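Local coordinates for hypothetical protein EF0647 (Enterococcus faecalis, PDB 1Z7U) that is of unknown function but probably binds DNA as a winged helix-turn-helix transcriptional regulator of the HxlR type, at residues A[28-33]-A[43-48]. Sequence-based numbering, arbitrary orientation. Where two conformers were deposited one is given.
Sequences MDELFQ and RALDGI
E30, on helix 24-33, makes every contact with the end of helix 38-44, meeting A44 with its carboxylate and L45 with its aliphatic stem. Where the backbones come nearest, the CA atoms of E30 and A44 are 7.9 Å apart, a gap bridged by side chains alone. The glutamate chain runs beside its own backbone N (chi1 -70°) and then bends at chi2 (-59°), which turns the carboxylate toward the A44 methyl. That methyl sits close to the whole acid group, with CB of A44 3.7 Å from OE1 and 3.9 Å from OE2 of E30.

The L45 side is the buried one, not through a closer fit to E30 but because W23, S26 and L27 also pack on the leucine. L45, the first residue to depart from helical geometry after helix 38-44, touches CG of E30 with its CD2 at 4.0 Å as the two side chains pass in opposite directions. Through these neighbours it ties the end of helix 38-44 to the start of helix 24-33. Beyond it the chain makes a type II turn from L45 to I48.

The A44 side is more open: A44 itself is exposed, and E30 is partly so. The two segments bury just 107 Å² between them, a light touch between helix 24-33 and the end of helix 38-44 with the loop that follows it. Only the methyls A44 CB and L45 CD2 meet the glutamate. The join is therefore van der Waals in character: segment 43-48 gives the E30 carboxylate nothing but methyl carbon to touch, and the contact carries no polar specificity of its own.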
loop_
_atom_site.group_PDB
_atom_site.type_symbol
_atom_site.label_atom_id
_atom_site.label_comp_id
_atom_site.label_asym_id
_atom_site.label_seq_id
_atom_site.Cartn_x
_atom_site.Cartn_y
_atom_site.Cartn_z
HETATM N N MSE A 28 2.674 -12.977 -7.593
HETATM C CA MSE A 28 3.250 -12.847 -6.269
HETATM C C MSE A 28 2.603 -13.798 -5.246
HETATM O O MSE A 28 3.315 -14.395 -4.425
HETATM C CB MSE A 28 3.168 -11.387 -5.809
HETATM C CG MSE A 28 3.563 -11.157 -4.368
HETATM SE SE MSE A 28 3.755 -9.253 -3.912
HETATM C CE MSE A 28 5.600 -8.966 -4.659
ATOM N N ASP A 29 1.269 -13.921 -5.297
ATOM C CA ASP A 29 0.528 -14.874 -4.459
ATOM C C ASP A 29 1.012 -16.308 -4.690
ATOM O O ASP A 29 1.211 -17.058 -3.737
ATOM C CB ASP A 29 -0.978 -14.808 -4.732
ATOM C CG ASP A 29 -1.694 -13.720 -3.931
ATOM O OD1 ASP A 29 -1.137 -13.194 -2.953
ATOM O OD2 ASP A 29 -2.846 -13.388 -4.290
ATOM N N GLU A 30 1.215 -16.673 -5.955
ATOM C CA GLU A 30 1.701 -18.016 -6.311
ATOM C C GLU A 30 3.118 -18.255 -5.826
ATOM O O GLU A 30 3.422 -19.316 -5.311
ATOM C CB GLU A 30 1.636 -18.255 -7.821
ATOM C CG GLU A 30 0.226 -18.387 -8.377
ATOM C CD GLU A 30 -0.554 -19.529 -7.737
ATOM O OE1 GLU A 30 0.064 -20.585 -7.467
ATOM O OE2 GLU A 30 -1.778 -19.365 -7.500
ATOM N N LEU A 31 3.978 -17.258 -5.982
ATOM C CA LEU A 31 5.369 -17.384 -5.553
ATOM C C LEU A 31 5.529 -17.354 -4.042
ATOM O O LEU A 31 6.448 -17.970 -3.495
ATOM C CB LEU A 31 6.246 -16.322 -6.222
ATOM C CG LEU A 31 6.296 -16.381 -7.751
ATOM C CD1 LEU A 31 7.217 -15.309 -8.315
ATOM C CD2 LEU A 31 6.717 -17.758 -8.249
ATOM N N PHE A 32 4.646 -16.628 -3.361
ATOM C CA PHE A 32 4.666 -16.630 -1.900
ATOM C C PHE A 32 4.449 -18.036 -1.312
ATOM O O PHE A 32 5.067 -18.381 -0.307
ATOM C CB PHE A 32 3.663 -15.636 -1.308
ATOM C CG PHE A 32 3.676 -15.604 0.196
ATOM C CD1 PHE A 32 4.623 -14.863 0.873
ATOM C CD2 PHE A 32 2.746 -16.332 0.925
ATOM C CE1 PHE A 32 4.642 -14.834 2.265
ATOM C CE2 PHE A 32 2.751 -16.319 2.303
ATOM C CZ PHE A 32 3.706 -15.568 2.982
ATOM N N GLN A 33 3.575 -18.853 -1.892
ATOM C CA GLN A 33 3.405 -20.207 -1.340
ATOM C C GLN A 33 4.666 -21.079 -1.470
ATOM O O GLN A 33 4.843 -22.047 -0.722
ATOM C CB GLN A 33 2.150 -20.922 -1.874
ATOM C CG GLN A 33 1.904 -20.859 -3.373
ATOM C CD GLN A 33 0.529 -21.401 -3.772
ATOM O OE1 GLN A 33 -0.301 -21.728 -2.919
ATOM N NE2 GLN A 33 0.284 -21.489 -5.078
ATOM N N ARG A 43 -0.599 -23.245 -15.313
ATOM C CA ARG A 43 -1.766 -23.996 -14.843
ATOM C C ARG A 43 -2.584 -23.247 -13.787
ATOM O O ARG A 43 -3.817 -23.164 -13.894
ATOM C CB ARG A 43 -1.362 -25.394 -14.363
ATOM C CG ARG A 43 -1.225 -26.388 -15.511
ATOM C CD ARG A 43 -0.701 -27.749 -15.070
ATOM N NE ARG A 43 0.761 -27.820 -15.122
ATOM C CZ ARG A 43 1.559 -28.005 -14.064
ATOM N NH1 ARG A 43 2.877 -28.050 -14.232
ATOM N NH2 ARG A 43 1.052 -28.153 -12.839
ATOM N N ALA A 44 -1.894 -22.695 -12.788
ATOM C CA ALA A 44 -2.529 -21.996 -11.672
ATOM C C ALA A 44 -3.247 -20.709 -12.084
ATOM O O ALA A 44 -4.258 -20.343 -11.495
ATOM C CB ALA A 44 -1.508 -21.703 -10.589
ATOM N N LEU A 45 -2.729 -20.028 -13.099
ATOM C CA LEU A 45 -3.284 -18.747 -13.501
ATOM C C LEU A 45 -4.092 -18.904 -14.773
ATOM O O LEU A 45 -3.550 -18.917 -15.875
ATOM C CB LEU A 45 -2.176 -17.697 -13.645
ATOM C CG LEU A 45 -1.330 -17.476 -12.383
ATOM C CD1 LEU A 45 -0.207 -16.524 -12.661
ATOM C CD2 LEU A 45 -2.189 -16.960 -11.242
ATOM N N ASP A 46 -5.401 -19.026 -14.598
ATOM C CA ASP A 46 -6.311 -19.358 -15.686
ATOM C C ASP A 46 -6.474 -18.233 -16.707
ATOM O O ASP A 46 -6.950 -17.137 -16.384
ATOM C CB ASP A 46 -7.678 -19.768 -15.128
ATOM C CG ASP A 46 -8.213 -21.035 -15.779
ATOM O OD1 ASP A 46 -9.136 -20.939 -16.628
ATOM O OD2 ASP A 46 -7.692 -22.129 -15.450
ATOM N N GLY A 47 -6.082 -18.517 -17.945
ATOM C CA GLY A 47 -6.294 -17.579 -19.039
ATOM C C GLY A 47 -5.109 -16.691 -19.354
ATOM O O GLY A 47 -5.197 -15.838 -20.242
ATOM N N ILE A 48 -4.015 -16.864 -18.613
ATOM C CA ILE A 48 -2.761 -16.186 -18.921
ATOM C C ILE A 48 -2.057 -16.947 -20.040
ATOM O O ILE A 48 -2.011 -18.182 -20.037
ATOM C CB ILE A 48 -1.818 -16.048 -17.678
ATOM C CG1 ILE A 48 -0.796 -14.920 -17.902
ATOM C CG2 ILE A 48 -1.129 -17.370 -17.354
ATOM C CD1 ILE A 48 0.010 -14.532 -16.668
#